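Local coordinates for protein cupin 2, conserved barrel (Desulfitobacterium hafniense, PDB 2OZJ) that is of unknown function but belongs to the cupin superfamily of small conserved beta-barrels, with a fold built almost wholly from antiparallel strands, at residues A[67-72]-A[100-105]. Sequence-based numbering, arbitrary orientation. Where two conformers were deposited one is given.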
loop_
_atom_site.group_PDB
_atom_site.type_symbol
_atom_site.label_atom_id
_atom_site.label_comp_id
_atom_site.label_asym_id
_atom_site.label_seq_id
_atom_site.Cartn_x
_atom_site.Cartn_y
_atom_site.Cartn_z
ATOM N N GLY A 67 6.807 9.979 -9.695
ATOM C CA GLY A 67 6.299 10.485 -10.966
ATOM C C GLY A 67 4.849 10.902 -10.891
ATOM O O GLY A 67 4.229 10.902 -9.825
ATOM N N GLU A 68 4.319 11.292 -12.034
ATOM C CA GLU A 68 2.950 11.747 -12.153
ATOM C C GLU A 68 2.205 10.875 -13.136
ATOM O O GLU A 68 2.815 10.285 -14.043
ATOM C CB GLU A 68 2.930 13.190 -12.627
ATOM C CG GLU A 68 3.508 14.121 -11.617
ATOM C CD GLU A 68 3.455 15.535 -12.072
ATOM O OE1 GLU A 68 2.360 16.142 -12.043
ATOM O OE2 GLU A 68 4.524 16.027 -12.463
ATOM N N ALA A 69 0.891 10.816 -12.953
ATOM C CA ALA A 69 0.008 9.992 -13.762
ATOM C C ALA A 69 -1.337 10.695 -13.937
ATOM O O ALA A 69 -1.618 11.709 -13.291
ATOM C CB ALA A 69 -0.191 8.620 -13.104
ATOM N N VAL A 70 -2.157 10.139 -14.820
ATOM C CA VAL A 70 -3.505 10.625 -15.064
ATOM C C VAL A 70 -4.406 9.416 -15.197
ATOM O O VAL A 70 -4.052 8.458 -15.896
ATOM C CB VAL A 70 -3.599 11.457 -16.363
ATOM C CG1 VAL A 70 -5.021 11.968 -16.583
ATOM C CG2 VAL A 70 -2.621 12.609 -16.323
ATOM N N ILE A 71 -5.548 9.437 -14.520
ATOM C CA ILE A 71 -6.530 8.385 -14.659
ATOM C C ILE A 71 -7.749 8.932 -15.362
ATOM O O ILE A 71 -8.234 10.016 -15.037
ATOM C CB ILE A 71 -6.989 7.772 -13.327
ATOM C CG1 ILE A 71 -5.827 7.141 -12.608
ATOM C CG2 ILE A 71 -7.989 6.676 -13.595
ATOM C CD1 ILE A 71 -6.230 6.442 -11.238
ATOM N N THR A 72 -8.246 8.168 -16.334
ATOM C CA THR A 72 -9.403 8.565 -17.145
ATOM C C THR A 72 -10.582 7.635 -16.922
ATOM O O THR A 72 -10.405 6.427 -17.017
ATOM C CB THR A 72 -9.041 8.491 -18.663
ATOM O OG1 THR A 72 -8.019 9.446 -18.957
ATOM C CG2 THR A 72 -10.239 8.784 -19.537
ATOM N N GLY A 100 4.947 11.484 -18.199
ATOM C CA GLY A 100 6.324 11.034 -18.077
ATOM C C GLY A 100 6.386 9.686 -17.379
ATOM O O GLY A 100 5.410 8.924 -17.354
ATOM N N ARG A 101 7.557 9.384 -16.836
ATOM C CA ARG A 101 7.783 8.145 -16.114
ATOM C C ARG A 101 7.077 8.162 -14.751
ATOM O O ARG A 101 6.961 9.200 -14.113
ATOM C CB ARG A 101 9.277 7.921 -15.886
ATOM C CG ARG A 101 10.068 7.653 -17.153
ATOM C CD ARG A 101 11.413 8.370 -17.132
ATOM N NE ARG A 101 12.474 7.534 -16.579
ATOM C CZ ARG A 101 13.486 7.016 -17.284
ATOM N NH1 ARG A 101 13.623 7.233 -18.598
ATOM N NH2 ARG A 101 14.392 6.277 -16.654
ATOM N N PHE A 102 6.559 7.024 -14.329
ATOM C CA PHE A 102 6.025 6.901 -12.972
ATOM C C PHE A 102 6.071 5.454 -12.480
ATOM O O PHE A 102 6.259 4.514 -13.250
ATOM C CB PHE A 102 4.597 7.512 -12.833
ATOM C CG PHE A 102 3.509 6.633 -13.332
ATOM C CD1 PHE A 102 3.402 6.344 -14.681
ATOM C CD2 PHE A 102 2.600 6.068 -12.442
ATOM C CE1 PHE A 102 2.412 5.514 -15.151
ATOM C CE2 PHE A 102 1.617 5.241 -12.911
ATOM C CZ PHE A 102 1.519 4.952 -14.253
ATOM N N LYS A 103 5.912 5.321 -11.167
ATOM C CA LYS A 103 5.854 4.069 -10.505
ATOM C C LYS A 103 4.612 4.057 -9.630
ATOM O O LYS A 103 4.277 5.069 -8.996
ATOM C CB LYS A 103 7.063 3.888 -9.609
ATOM C CG LYS A 103 8.401 3.873 -10.313
ATOM C CD LYS A 103 9.528 3.805 -9.285
ATOM C CE LYS A 103 10.907 3.946 -9.939
ATOM N NZ LYS A 103 12.001 3.919 -8.921
HETATM N N MSE A 104 3.899 2.941 -9.605
HETATM C CA MSE A 104 2.735 2.814 -8.730
HETATM C C MSE A 104 2.589 1.441 -8.101
HETATM O O MSE A 104 3.075 0.438 -8.620
HETATM C CB MSE A 104 1.458 3.132 -9.507
HETATM C CG MSE A 104 1.127 2.098 -10.525
HETATM SE SE MSE A 104 -0.571 2.372 -11.372
HETATM C CE MSE A 104 -0.244 1.131 -12.799
ATOM N N LEU A 105 1.863 1.414 -6.984
ATOM C CA LEU A 105 1.360 0.195 -6.362
ATOM C C LEU A 105 -0.111 0.064 -6.706
ATOM O O LEU A 105 -0.852 1.028 -6.610
ATOM C CB LEU A 105 1.519 0.288 -4.841
ATOM C CG LEU A 105 0.905 -0.816 -3.972
ATOM C CD1 LEU A 105 1.670 -2.098 -4.099
ATOM C CD2 LEU A 105 0.856 -0.330 -2.533
HETATM O O HOH W 1 6.465 11.601 -14.241
#
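The carbonyl oxygen of R101 takes one hydrogen bond, from a water whose O lies 2.5 Å from R101 O, and a weaker CA-H...O contact from G67, whose CA is 3.5 Å from that O. In this cupin barrel the two segments sit where the sheets meet, the chain turning a corner at G67 and again at G100 and R101, so that strand 68-73 and strand 102-109 part into different sheets. Here a bridging water and an aromatic ring join the two segments: the same water accepts from E68 N, its O 3.1 Å from that N. G67, with no side chain and a positive phi of 78°, lets the backbones close to 4.1 Å between its CA and F102 CA. Away from the water, the F102 CB, directed toward segment 67-72, lies 3.5 Å from E68 O. Its CG takes the crowded position between backbone N and carbonyl carbon (chi1 80°), which sets the ring against the A69 methyl. F45 of strand 38-46 meets the ring edge-to-face. The methyl of A69 lies over one ring face in a CH-pi contact, its CB 4.0 Å from the F102 centroid, 18° off the normal and displaced toward the CD2-CE2 rim.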